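Local coordinates for protein arginase (Thermus thermophilus, PDB 2EF5) that probably catalyses the manganese-dependent hydrolysis of L-arginine to L-ornithine and urea, using two Mn(2+) ions per subunit, at residues Arg2-Val8 and Gly86-Leu92; Gln34-Tyr40 and Leu282-Lys287; Asp47-Ser51 and Ala72-Leu76; Arg111-Val115 and Leu207-His213; Thr224-Gly230 and Leu267-Thr273. All blocks are in the same frame, centred on the assembly; numbering follows the deposited sequence.

Interaction 1: Arg2-Val8 and Gly86-Leu92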
# COMPACT_ATOMS: atom_id res chain seq x y z
N ARG A 2 46.56 5.17 -20.92
CA ARG A 2 47.38 4.38 -20.02
C ARG A 2 46.60 3.61 -18.96
O ARG A 2 45.68 4.13 -18.33
CB ARG A 2 48.40 5.28 -19.32
CG ARG A 2 49.46 5.88 -20.24
CD ARG A 2 50.23 6.98 -19.51
NE ARG A 2 49.36 8.10 -19.18
CZ ARG A 2 49.68 9.09 -18.34
NH1 ARG A 2 50.86 9.10 -17.74
NH2 ARG A 2 48.81 10.06 -18.10
N VAL A 3 47.01 2.36 -18.75
CA VAL A 3 46.39 1.49 -17.76
C VAL A 3 47.45 0.82 -16.90
O VAL A 3 48.46 0.34 -17.40
CB VAL A 3 45.54 0.38 -18.44
CG1 VAL A 3 45.09 -0.65 -17.40
CG2 VAL A 3 44.33 0.99 -19.12
N ALA A 4 47.20 0.79 -15.60
CA ALA A 4 48.12 0.15 -14.66
C ALA A 4 47.35 -0.96 -13.95
O ALA A 4 46.26 -0.73 -13.42
CB ALA A 4 48.64 1.16 -13.64
N VAL A 5 47.91 -2.16 -13.97
CA VAL A 5 47.30 -3.32 -13.33
C VAL A 5 48.09 -3.74 -12.10
O VAL A 5 49.31 -3.95 -12.18
CB VAL A 5 47.25 -4.53 -14.29
CG1 VAL A 5 46.70 -5.74 -13.57
CG2 VAL A 5 46.39 -4.19 -15.50
N VAL A 6 47.42 -3.87 -10.97
CA VAL A 6 48.08 -4.30 -9.75
C VAL A 6 47.25 -5.37 -9.07
O VAL A 6 46.02 -5.28 -9.01
CB VAL A 6 48.30 -3.13 -8.77
CG1 VAL A 6 46.97 -2.52 -8.38
CG2 VAL A 6 49.04 -3.62 -7.54
N GLY A 7 47.91 -6.41 -8.56
CA GLY A 7 47.19 -7.48 -7.90
C GLY A 7 47.32 -7.47 -6.39
O GLY A 7 48.30 -6.98 -5.83
N VAL A 8 46.30 -8.01 -5.74
CA VAL A 8 46.28 -8.11 -4.29
C VAL A 8 45.83 -9.54 -3.97
O VAL A 8 44.64 -9.81 -3.81
CB VAL A 8 45.28 -7.11 -3.66
CG1 VAL A 8 45.41 -7.11 -2.14
CG2 VAL A 8 45.54 -5.72 -4.20
N GLY A 86 45.83 10.28 -14.91
CA GLY A 86 45.62 9.96 -16.31
C GLY A 86 45.85 8.47 -16.54
O GLY A 86 45.58 7.93 -17.61
N VAL A 87 46.37 7.80 -15.51
CA VAL A 87 46.62 6.37 -15.60
C VAL A 87 45.44 5.67 -14.93
O VAL A 87 45.16 5.88 -13.74
CB VAL A 87 47.94 5.98 -14.90
CG1 VAL A 87 48.12 4.47 -14.94
CG2 VAL A 87 49.12 6.65 -15.60
N PHE A 88 44.75 4.84 -15.70
CA PHE A 88 43.59 4.09 -15.22
C PHE A 88 44.05 2.85 -14.46
O PHE A 88 44.71 1.97 -15.03
CB PHE A 88 42.72 3.68 -16.41
CG PHE A 88 41.38 3.10 -16.02
CD1 PHE A 88 40.22 3.84 -16.20
CD2 PHE A 88 41.29 1.82 -15.50
CE1 PHE A 88 38.98 3.30 -15.88
CE2 PHE A 88 40.05 1.27 -15.17
CZ PHE A 88 38.90 2.00 -15.35
N PRO A 89 43.72 2.76 -13.16
CA PRO A 89 44.12 1.59 -12.37
C PRO A 89 43.09 0.48 -12.30
O PRO A 89 41.90 0.72 -12.07
CB PRO A 89 44.37 2.19 -11.00
CG PRO A 89 43.25 3.17 -10.89
CD PRO A 89 43.25 3.84 -12.28
N ILE A 90 43.56 -0.75 -12.50
CA ILE A 90 42.71 -1.93 -12.41
C ILE A 90 43.35 -2.79 -11.33
O ILE A 90 44.50 -3.22 -11.47
CB ILE A 90 42.68 -2.75 -13.71
CG1 ILE A 90 42.07 -1.92 -14.84
CG2 ILE A 90 41.86 -4.02 -13.48
CD1 ILE A 90 42.05 -2.65 -16.18
N VAL A 91 42.61 -3.04 -10.26
CA VAL A 91 43.12 -3.84 -9.17
C VAL A 91 42.52 -5.24 -9.22
O VAL A 91 41.30 -5.40 -9.20
CB VAL A 91 42.79 -3.18 -7.81
CG1 VAL A 91 43.41 -3.98 -6.68
CG2 VAL A 91 43.28 -1.73 -7.81
N LEU A 92 43.39 -6.24 -9.30
CA LEU A 92 42.98 -7.64 -9.36
C LEU A 92 43.01 -8.15 -7.95
O LEU A 92 44.00 -8.01 -7.24
CB LEU A 92 43.97 -8.45 -10.19
CG LEU A 92 44.39 -7.83 -11.52
CD1 LEU A 92 45.37 -8.76 -12.22
CD2 LEU A 92 43.17 -7.58 -12.39
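Six backbone hydrogen bonds join Arg2-Val8 to Val87-Leu92 as neighbouring parallel strands, their axes 4.4 Å apart at closest approach and 27° from parallel. The bonds alternate in direction. Phe88 N donates to Arg2 O (2.9 Å), Ile90 N to Ala4 O (2.9 Å) and Leu92 N to Val6 O (2.8 Å); in return Ala4 N reaches Phe88 O (2.8 Å), Val6 N reaches Ile90 O (3.0 Å) and Val8 N reaches Leu92 O (2.7 Å). All have angles of 164° or more at hydrogen except the last, which is more bent, at 148°. Pro89 has no amide hydrogen, yet costs the pairing nothing, because it falls where the amide would face away from Arg2-Val8. Several carbonyls also receive a CA-H...O contact, among them Val91 CA to Val6 O at 3.2 Å. Val3, Val5 and Gly7 turn their own backbone groups the other way and bond to strand 41-47. At the strand start, the Arg2 guanidinium lies with one face over Val87 CG2 and makes a weak hydrogen bond to the carbonyl of Glu85. Side chains alternate between two apolar faces: Val5 CG1 meets Leu92 CD1 at 3.6 Å on one, Ala4 CB meets Val87 CG1 at 3.6 Å on the other. The pair thus sits inside the arginase sheet, between strands 41-47 and 255-261, with helix 66-81 packed on the face bearing Val6, Pro89 and Val91.

Interaction 2: Gln34-Tyr40 and Leu282-Lys287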
# COMPACT_ATOMS: atom_id res chain seq x y z
N GLN A 34 44.83 -8.38 -23.94
CA GLN A 34 43.60 -7.90 -24.55
C GLN A 34 43.41 -6.40 -24.37
O GLN A 34 42.80 -5.74 -25.21
CB GLN A 34 42.39 -8.67 -24.02
CG GLN A 34 42.47 -10.17 -24.31
CD GLN A 34 41.21 -10.91 -23.93
OE1 GLN A 34 40.19 -10.80 -24.60
NE2 GLN A 34 41.27 -11.67 -22.85
N LEU A 35 43.92 -5.84 -23.27
CA LEU A 35 43.81 -4.40 -23.06
C LEU A 35 44.67 -3.70 -24.12
O LEU A 35 44.30 -2.63 -24.62
CB LEU A 35 44.27 -4.02 -21.65
CG LEU A 35 43.22 -4.23 -20.56
CD1 LEU A 35 43.83 -3.95 -19.19
CD2 LEU A 35 42.03 -3.32 -20.80
N GLU A 36 45.81 -4.30 -24.45
CA GLU A 36 46.70 -3.73 -25.46
C GLU A 36 46.04 -3.82 -26.84
O GLU A 36 46.12 -2.89 -27.64
CB GLU A 36 48.05 -4.45 -25.47
CG GLU A 36 48.83 -4.34 -24.15
CD GLU A 36 50.19 -5.00 -24.21
OE1 GLU A 36 50.29 -6.13 -24.76
OE2 GLU A 36 51.17 -4.42 -23.70
N ASP A 37 45.38 -4.95 -27.13
CA ASP A 37 44.71 -5.11 -28.42
C ASP A 37 43.67 -4.01 -28.57
O ASP A 37 43.32 -3.59 -29.68
CB ASP A 37 44.01 -6.46 -28.52
CG ASP A 37 44.96 -7.63 -28.46
OD1 ASP A 37 46.15 -7.43 -28.76
OD2 ASP A 37 44.51 -8.74 -28.13
N LEU A 38 43.17 -3.54 -27.43
CA LEU A 38 42.15 -2.51 -27.40
C LEU A 38 42.75 -1.12 -27.64
O LEU A 38 42.03 -0.13 -27.78
CB LEU A 38 41.42 -2.57 -26.06
CG LEU A 38 40.03 -1.94 -25.94
CD1 LEU A 38 39.11 -2.53 -26.99
CD2 LEU A 38 39.48 -2.22 -24.54
N GLY A 39 44.08 -1.05 -27.67
CA GLY A 39 44.73 0.23 -27.91
C GLY A 39 45.38 0.90 -26.71
O GLY A 39 45.97 1.97 -26.85
N TYR A 40 45.29 0.28 -25.54
CA TYR A 40 45.87 0.86 -24.33
C TYR A 40 47.32 0.45 -24.15
O TYR A 40 47.73 -0.64 -24.57
CB TYR A 40 45.08 0.39 -23.09
CG TYR A 40 43.70 0.99 -22.93
CD1 TYR A 40 43.53 2.27 -22.41
CD2 TYR A 40 42.57 0.27 -23.29
CE1 TYR A 40 42.25 2.82 -22.25
CE2 TYR A 40 41.29 0.81 -23.14
CZ TYR A 40 41.14 2.08 -22.62
OH TYR A 40 39.88 2.61 -22.48
N LEU A 282 37.10 -5.22 -20.36
CA LEU A 282 37.28 -4.70 -21.71
C LEU A 282 36.09 -3.83 -22.12
O LEU A 282 36.25 -2.74 -22.67
CB LEU A 282 37.49 -5.85 -22.70
CG LEU A 282 38.68 -6.77 -22.42
CD1 LEU A 282 38.70 -7.88 -23.49
CD2 LEU A 282 39.99 -5.98 -22.43
N SER A 283 34.88 -4.31 -21.83
CA SER A 283 33.69 -3.53 -22.17
C SER A 283 33.66 -2.23 -21.38
O SER A 283 33.29 -1.18 -21.90
CB SER A 283 32.42 -4.32 -21.87
OG SER A 283 32.31 -5.45 -22.71
N LEU A 284 34.05 -2.29 -20.11
CA LEU A 284 34.06 -1.09 -19.29
C LEU A 284 35.06 -0.08 -19.83
O LEU A 284 34.86 1.13 -19.69
CB LEU A 284 34.40 -1.43 -17.84
CG LEU A 284 34.32 -0.26 -16.86
CD1 LEU A 284 32.89 0.23 -16.76
CD2 LEU A 284 34.82 -0.69 -15.49
N LEU A 285 36.13 -0.57 -20.43
CA LEU A 285 37.14 0.32 -20.99
C LEU A 285 36.96 0.68 -22.47
O LEU A 285 37.90 1.10 -23.14
CB LEU A 285 38.54 -0.26 -20.74
CG LEU A 285 39.12 0.18 -19.39
CD1 LEU A 285 38.21 -0.25 -18.24
CD2 LEU A 285 40.50 -0.40 -19.22
N GLY A 286 35.75 0.52 -22.99
CA GLY A 286 35.52 0.91 -24.37
C GLY A 286 35.32 -0.11 -25.47
O GLY A 286 34.96 0.27 -26.59
N LYS A 287 35.56 -1.39 -25.20
CA LYS A 287 35.37 -2.39 -26.25
C LYS A 287 33.89 -2.42 -26.62
O LYS A 287 33.03 -2.50 -25.75
CB LYS A 287 35.82 -3.78 -25.80
CG LYS A 287 35.85 -4.81 -26.94
CD LYS A 287 36.48 -6.15 -26.52
CE LYS A 287 36.59 -7.10 -27.71
NZ LYS A 287 37.14 -8.44 -27.34
O HOH W 1 39.87 -9.05 -26.72
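Two helix C-termini, each closed by a Schellman motif, meet here on one side of the arginase α/β sheet. Leu282, Leu285 and Leu38 have the largest areas buried by the contact, 85, 78 and 74 Å². Leu282, in the last turn of its helix, inserts its side chain between Leu35 and Gln34: its CD2 is 3.7 Å from Leu35 CD2, and its CD1 is 3.5 Å from Gln34 OE1. Leu285 leaves helical geometry just before Gly286, whose phi of 108° accompanies the bonds Lys287 N to Leu282 O (2.9 Å) and Gly286 N to Ser283 O (3.2 Å). Its side chain packs by CD2 on Leu35 CD2 (3.7 Å) and also lies over one face of the Tyr40 ring. Leu38 precedes the corresponding glycine, Gly39, and points at the opposite segment; its CD1 is 3.7 Å from Lys287 CB and its CD2 is 3.8 Å from Leu282 O. Leu35 and Leu285 continue inward onto Val3 and Ile90 of the central strands, while Ser283 and Leu284 face helix 239-252. The polar links lie beside this leucine cluster. One water donates to Gln34 OE1 (2.8 Å) and accepts from Lys287 NZ (2.9 Å), bridging the two side chains. The direct link is a short hydrogen bond from the phenol to the chain just beyond the helix, Tyr40 OH to Leu285 O, at 2.6 Å.

Interaction 3: Asp47-Ser51 and Ala72-Leu76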
# COMPACT_ATOMS: atom_id res chain seq x y z
N ASP A 47 52.29 -7.52 -7.70
CA ASP A 47 51.35 -7.66 -6.58
C ASP A 47 51.79 -6.92 -5.33
O ASP A 47 52.98 -6.73 -5.09
CB ASP A 47 51.15 -9.12 -6.19
CG ASP A 47 50.46 -9.94 -7.26
OD1 ASP A 47 49.77 -9.36 -8.12
OD2 ASP A 47 50.61 -11.17 -7.23
N VAL A 48 50.81 -6.51 -4.54
CA VAL A 48 51.06 -5.85 -3.27
C VAL A 48 51.34 -6.97 -2.28
O VAL A 48 50.62 -7.97 -2.24
CB VAL A 48 49.82 -5.06 -2.80
CG1 VAL A 48 49.94 -4.73 -1.31
CG2 VAL A 48 49.69 -3.78 -3.61
N PRO A 49 52.40 -6.83 -1.47
CA PRO A 49 52.74 -7.87 -0.48
C PRO A 49 51.58 -8.14 0.49
O PRO A 49 50.99 -7.22 1.02
CB PRO A 49 53.96 -7.28 0.23
CG PRO A 49 54.58 -6.41 -0.82
CD PRO A 49 53.38 -5.73 -1.43
N VAL A 50 51.26 -9.41 0.70
CA VAL A 50 50.19 -9.75 1.63
C VAL A 50 50.64 -10.81 2.63
O VAL A 50 50.98 -11.93 2.25
CB VAL A 50 48.94 -10.28 0.91
CG1 VAL A 50 47.82 -10.48 1.92
CG2 VAL A 50 48.50 -9.30 -0.16
N SER A 51 50.63 -10.46 3.91
CA SER A 51 51.02 -11.38 4.97
C SER A 51 49.86 -11.55 5.93
O SER A 51 49.45 -10.60 6.60
CB SER A 51 52.24 -10.85 5.71
N ALA A 72 48.09 -4.24 4.24
CA ALA A 72 48.09 -4.49 2.80
C ALA A 72 47.30 -3.43 2.04
O ALA A 72 47.79 -2.88 1.06
CB ALA A 72 47.52 -5.87 2.52
N ALA A 73 46.09 -3.15 2.50
CA ALA A 73 45.24 -2.15 1.86
C ALA A 73 45.91 -0.78 1.84
O ALA A 73 45.73 0.01 0.91
CB ALA A 73 43.90 -2.06 2.57
N LEU A 74 46.69 -0.49 2.88
CA LEU A 74 47.39 0.79 2.99
C LEU A 74 48.49 0.89 1.93
O LEU A 74 48.69 1.94 1.33
CB LEU A 74 47.97 0.96 4.40
CG LEU A 74 48.44 2.36 4.80
CD1 LEU A 74 47.32 3.37 4.56
CD2 LEU A 74 48.87 2.36 6.26
N VAL A 75 49.19 -0.21 1.70
CA VAL A 75 50.25 -0.23 0.70
C VAL A 75 49.59 -0.01 -0.66
O VAL A 75 50.11 0.72 -1.51
CB VAL A 75 50.99 -1.59 0.69
CG1 VAL A 75 51.97 -1.65 -0.47
CG2 VAL A 75 51.73 -1.78 2.01
N LEU A 76 48.43 -0.64 -0.86
CA LEU A 76 47.69 -0.50 -2.11
C LEU A 76 47.26 0.95 -2.31
O LEU A 76 47.45 1.52 -3.38
CB LEU A 76 46.46 -1.41 -2.11
CG LEU A 76 45.48 -1.28 -3.28
CD1 LEU A 76 46.19 -1.65 -4.58
CD2 LEU A 76 44.29 -2.21 -3.05
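Apolar contacts account for most of this small interface, in which 208 Å² is buried between the loop following strand 41-47 and one turn of helix 66-81. Val48 is its centre, with 68 Å² covered and its CA-to-CB bond directed toward the helix. Val48 CG1 is 3.8 Å from Val75 CG1, and its CG2 is 4.2 Å from Leu76 CD1. Pro49 adds a looser touch through CD, 4.4 Å from Val75 CG1, and Val50 CG2 lies 4.5 Å from Ala72 CB, at the margin of van der Waals contact. A second group pairs carbon with backbone oxygen: Val48 CG1 approaches Ala72 O at 3.7 Å and Pro49 O lies 4.0 Å from Ala72 CB. The small Ala72 side chain lets the loop pass near the helix. Hydrogen bonding is internal or directed elsewhere. Within the helix, Leu76 N donates to Ala72 O (3.0 Å); Val48 of the loop pairs through its backbone with Gly7, and Asp47, ending the strand, forms a salt bridge with Arg27. Val48 and Leu76 both also pack on Val6 of strand 2-8. The Val50 side chain is about 7 Å from the bound lysine and touches Pro9, a residue of that ligand's pocket. Such side-chain packing of a helix against a sheet and the loop at its strand's C-terminal end is characteristic of three-layer α/β/α folds such as arginase.

Interaction 4: Arg111-Val115 and Leu207-His213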
# COMPACT_ATOMS: atom_id res chain seq x y z
N ARG A 111 36.15 13.86 -4.66
CA ARG A 111 34.85 13.22 -4.56
C ARG A 111 34.63 12.29 -5.75
O ARG A 111 34.67 12.72 -6.90
CB ARG A 111 33.76 14.29 -4.53
CG ARG A 111 32.35 13.74 -4.36
CD ARG A 111 31.30 14.82 -4.53
NE ARG A 111 29.95 14.30 -4.35
CZ ARG A 111 28.84 14.99 -4.60
NH1 ARG A 111 28.91 16.24 -5.04
NH2 ARG A 111 27.66 14.42 -4.40
N VAL A 112 34.39 11.01 -5.48
CA VAL A 112 34.17 10.05 -6.55
C VAL A 112 32.91 9.23 -6.29
O VAL A 112 32.55 8.98 -5.14
CB VAL A 112 35.35 9.06 -6.69
CG1 VAL A 112 36.64 9.83 -6.97
CG2 VAL A 112 35.48 8.22 -5.43
N GLY A 113 32.25 8.81 -7.36
CA GLY A 113 31.07 7.99 -7.20
C GLY A 113 31.53 6.54 -7.19
O GLY A 113 32.53 6.21 -7.84
N VAL A 114 30.84 5.68 -6.46
CA VAL A 114 31.22 4.27 -6.39
C VAL A 114 30.09 3.37 -6.85
O VAL A 114 29.00 3.39 -6.30
CB VAL A 114 31.61 3.87 -4.94
CG1 VAL A 114 31.91 2.36 -4.88
CG2 VAL A 114 32.81 4.68 -4.48
N VAL A 115 30.36 2.58 -7.88
CA VAL A 115 29.37 1.64 -8.40
C VAL A 115 29.83 0.26 -7.93
O VAL A 115 30.82 -0.28 -8.44
CB VAL A 115 29.32 1.69 -9.95
CG1 VAL A 115 28.23 0.76 -10.47
CG2 VAL A 115 29.05 3.13 -10.43
N LEU A 207 24.78 9.70 -9.88
CA LEU A 207 26.17 10.07 -9.64
C LEU A 207 26.67 11.05 -10.70
O LEU A 207 27.87 11.11 -10.99
CB LEU A 207 27.05 8.81 -9.66
CG LEU A 207 26.66 7.65 -8.74
CD1 LEU A 207 27.60 6.47 -8.95
CD2 LEU A 207 26.72 8.12 -7.29
N GLN A 208 25.75 11.82 -11.26
CA GLN A 208 26.10 12.77 -12.31
C GLN A 208 27.23 13.73 -11.95
O GLN A 208 27.37 14.16 -10.80
CB GLN A 208 24.86 13.56 -12.73
CG GLN A 208 24.31 14.51 -11.67
CD GLN A 208 23.04 15.21 -12.13
OE1 GLN A 208 22.98 15.77 -13.23
NE2 GLN A 208 22.01 15.18 -11.29
N GLY A 209 28.06 14.03 -12.95
CA GLY A 209 29.18 14.94 -12.76
C GLY A 209 30.37 14.42 -11.99
O GLY A 209 31.36 15.14 -11.83
N LEU A 210 30.32 13.18 -11.53
CA LEU A 210 31.42 12.62 -10.75
C LEU A 210 32.23 11.56 -11.46
O LEU A 210 31.71 10.83 -12.31
CB LEU A 210 30.88 11.97 -9.47
CG LEU A 210 30.06 12.78 -8.46
CD1 LEU A 210 29.60 11.85 -7.35
CD2 LEU A 210 30.90 13.91 -7.90
N PRO A 211 33.53 11.48 -11.15
CA PRO A 211 34.36 10.46 -11.79
C PRO A 211 33.85 9.18 -11.12
O PRO A 211 33.43 9.20 -9.96
CB PRO A 211 35.77 10.83 -11.36
CG PRO A 211 35.57 11.53 -10.04
CD PRO A 211 34.36 12.39 -10.33
N LEU A 212 33.89 8.06 -11.83
CA LEU A 212 33.36 6.83 -11.26
C LEU A 212 34.34 5.70 -11.05
O LEU A 212 35.19 5.42 -11.90
CB LEU A 212 32.22 6.33 -12.14
CG LEU A 212 31.09 7.32 -12.41
CD1 LEU A 212 30.14 6.72 -13.45
CD2 LEU A 212 30.35 7.63 -11.11
N HIS A 213 34.23 5.06 -9.88
CA HIS A 213 35.05 3.90 -9.55
C HIS A 213 34.11 2.71 -9.58
O HIS A 213 33.08 2.69 -8.91
CB HIS A 213 35.66 4.02 -8.15
CG HIS A 213 36.41 2.80 -7.72
ND1 HIS A 213 35.78 1.68 -7.21
CD2 HIS A 213 37.72 2.48 -7.80
CE1 HIS A 213 36.68 0.73 -7.00
NE2 HIS A 213 37.86 1.20 -7.35
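Three nearly linear backbone hydrogen bonds set the parallel register: Gly113 N to Pro211 O, His213 N to Gly113 O and Val115 N to His213 O, each 2.9 Å long with angles of 167-173° at hydrogen. Gly113 thus pairs with Leu212 and Val114 with His213, CA atoms 4.8 and 5.0 Å apart. Weaker CA-H...O contacts accompany them, such as Val114 CA to His213 O at 3.5 Å. Just before the strands, Val112 CG1 packs on Pro211 CG (3.7 Å), and Arg111 lays one face of its guanidinium over Leu210 CD2 while forming a salt bridge with Asp161. A type II turn, Leu207-Leu210, links the end of helix 196-206 to the strand; at its first position Leu207 places CD1 3.9 Å from Val115 CG2. Gly113 lies under this leucine cluster, where an ideal CB would be 2.9 Å from Leu212 CD2, a clash. The contact therefore combines directional main-chain pairing with a tightly fitted apolar face, joining the two adjacent sheet strands that lead to metal ligands Asp118 and Asp217.

Interaction 5: Thr224-Gly230 and Leu267-Thr273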
# COMPACT_ATOMS: atom_id res chain seq x y z
N THR A 224 25.80 -20.10 -12.35
CA THR A 224 25.82 -21.00 -13.50
C THR A 224 26.82 -20.47 -14.52
O THR A 224 27.36 -21.22 -15.33
CB THR A 224 24.43 -21.09 -14.16
OG1 THR A 224 24.40 -22.24 -15.01
CG2 THR A 224 24.15 -19.85 -14.99
N LEU A 225 27.06 -19.17 -14.46
CA LEU A 225 27.95 -18.48 -15.38
C LEU A 225 29.33 -18.23 -14.77
O LEU A 225 30.34 -18.21 -15.48
CB LEU A 225 27.32 -17.15 -15.78
CG LEU A 225 27.70 -16.48 -17.08
CD1 LEU A 225 27.37 -17.40 -18.25
CD2 LEU A 225 26.92 -15.18 -17.19
N ALA A 226 29.36 -18.02 -13.46
CA ALA A 226 30.60 -17.76 -12.75
C ALA A 226 30.65 -18.59 -11.48
O ALA A 226 30.36 -18.08 -10.40
CB ALA A 226 30.73 -16.27 -12.41
N PRO A 227 31.01 -19.87 -11.59
CA PRO A 227 31.08 -20.76 -10.43
C PRO A 227 32.27 -20.45 -9.53
O PRO A 227 32.23 -20.71 -8.33
CB PRO A 227 31.20 -22.14 -11.06
CG PRO A 227 32.02 -21.86 -12.29
CD PRO A 227 31.33 -20.61 -12.83
N GLY A 228 33.33 -19.88 -10.11
CA GLY A 228 34.53 -19.58 -9.35
C GLY A 228 34.45 -18.43 -8.37
O GLY A 228 35.18 -17.45 -8.50
N VAL A 229 33.57 -18.55 -7.37
CA VAL A 229 33.40 -17.51 -6.36
C VAL A 229 33.17 -18.14 -4.99
O VAL A 229 32.57 -19.20 -4.87
CB VAL A 229 32.21 -16.57 -6.70
CG1 VAL A 229 32.40 -15.97 -8.08
CG2 VAL A 229 30.90 -17.35 -6.63
N GLY A 230 33.65 -17.46 -3.95
CA GLY A 230 33.51 -17.97 -2.60
C GLY A 230 32.08 -18.08 -2.08
O GLY A 230 31.72 -19.08 -1.46
N LEU A 267 37.48 -22.98 -7.18
CA LEU A 267 36.08 -23.34 -7.26
C LEU A 267 35.58 -23.12 -8.68
O LEU A 267 34.43 -23.41 -9.00
CB LEU A 267 35.26 -22.49 -6.28
CG LEU A 267 35.64 -22.59 -4.80
CD1 LEU A 267 34.94 -21.49 -4.00
CD2 LEU A 267 35.26 -23.97 -4.28
N ASP A 268 36.47 -22.64 -9.54
CA ASP A 268 36.12 -22.34 -10.92
C ASP A 268 36.18 -23.53 -11.86
O ASP A 268 36.63 -24.62 -11.50
CB ASP A 268 37.04 -21.23 -11.45
CG ASP A 268 36.42 -20.45 -12.60
OD1 ASP A 268 35.27 -20.72 -13.00
OD2 ASP A 268 37.10 -19.53 -13.11
N GLU A 269 35.71 -23.31 -13.08
CA GLU A 269 35.72 -24.33 -14.11
C GLU A 269 36.44 -23.78 -15.34
O GLU A 269 35.93 -22.88 -16.03
CB GLU A 269 34.29 -24.74 -14.46
CG GLU A 269 33.44 -24.99 -13.22
CD GLU A 269 32.06 -25.53 -13.54
OE1 GLU A 269 31.46 -25.09 -14.54
OE2 GLU A 269 31.56 -26.39 -12.77
N ARG A 270 37.63 -24.30 -15.61
CA ARG A 270 38.40 -23.88 -16.77
C ARG A 270 38.65 -22.37 -16.77
O ARG A 270 38.69 -21.74 -17.83
CB ARG A 270 37.67 -24.26 -18.05
CG ARG A 270 37.25 -25.71 -18.12
CD ARG A 270 38.45 -26.61 -18.36
NE ARG A 270 38.04 -27.95 -18.74
CZ ARG A 270 38.87 -28.89 -19.17
NH1 ARG A 270 40.17 -28.62 -19.27
NH2 ARG A 270 38.41 -30.08 -19.52
N ASN A 271 38.80 -21.79 -15.59
CA ASN A 271 39.07 -20.36 -15.47
C ASN A 271 38.02 -19.47 -16.13
O ASN A 271 38.30 -18.31 -16.42
CB ASN A 271 40.45 -20.06 -16.10
CG ASN A 271 41.11 -18.85 -15.50
OD1 ASN A 271 41.04 -18.64 -14.29
ND2 ASN A 271 41.78 -18.04 -16.33
N ARG A 272 36.82 -20.00 -16.37
CA ARG A 272 35.80 -19.20 -17.05
C ARG A 272 35.31 -17.98 -16.30
O ARG A 272 34.84 -17.02 -16.92
CB ARG A 272 34.61 -20.08 -17.47
CG ARG A 272 33.77 -20.62 -16.34
CD ARG A 272 32.72 -21.58 -16.92
NE ARG A 272 31.68 -21.93 -15.97
CZ ARG A 272 30.64 -22.71 -16.25
NH1 ARG A 272 30.51 -23.23 -17.47
NH2 ARG A 272 29.74 -22.98 -15.32
N THR A 273 35.42 -18.00 -14.98
CA THR A 273 34.98 -16.85 -14.20
C THR A 273 35.97 -15.71 -14.40
O THR A 273 35.57 -14.55 -14.56
CB THR A 273 34.88 -17.20 -12.71
OG1 THR A 273 33.93 -18.26 -12.54
CG2 THR A 273 34.42 -15.98 -11.91
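Gly228 is pressed unusually close to the opposite loop: its CA lies 3.6 Å from Asp268 CA, a separation possible because no side chain intervenes. An ideal CB there would come within 2.6 Å of Asp268 CB and 3.0 Å of Thr273 OG1. The residue is the centre of an inverse gamma turn, closed by Val229 N to Pro227 O at 2.7 Å, in a loop after strand 212-217 of the arginase α/β fold. Opposite it, a type I' turn, Glu269-Arg272, leads into helix 272-284. Asp268 bonds to the first turn of that helix, its OD2 accepting from Thr273 N (2.9 Å). Pro227 fills the space beside the turn, its CG 3.6 Å from Glu269 CG and its CD 3.4 Å from Arg272 NE, at the edge of the guanidinium. Arg272 NH2 and Glu269 OE1 (2.8 Å) interact as charges only, since the oxygen lies well out of the guanidinium plane. The CA-to-CB bond of Val229 is directed away from 267-273, and its side chain is about 4 Å from that of Asp219 and about 5 Å from that of Asp217, both manganese ligands. Thr273, in the helix's first turn, links the two segments: its hydroxyl donates to Asp268 OD1 (2.8 Å), and the same OG1 accepts from Gly228 N at 3.0 Å.

How the interactions relate
Interactions 1 and 4 lie in the same parallel sheet, their centres about 18 Å apart, with strand 255-261 between strands 87-93 and 212-217. Interaction 2 packs against interaction 1, where Phe88 CZ meets Leu285 CD1 at 3.7 Å and Ile90 CD1 meets Leu35 CD1 at 3.7 Å. Interaction 3 joins the far end of strand 2-8, with Gly7 O 2.9 Å from Val48 N, a probable hydrogen bond. Helix 272-284 starts in interaction 5 and ends in interaction 2, whose centres are about 23 Å apart. Interaction 5 lies nearest the metals: Val229's side chain is about 7 Å from manganese, against about 11 Å for Val114 and 13 Å for Val91.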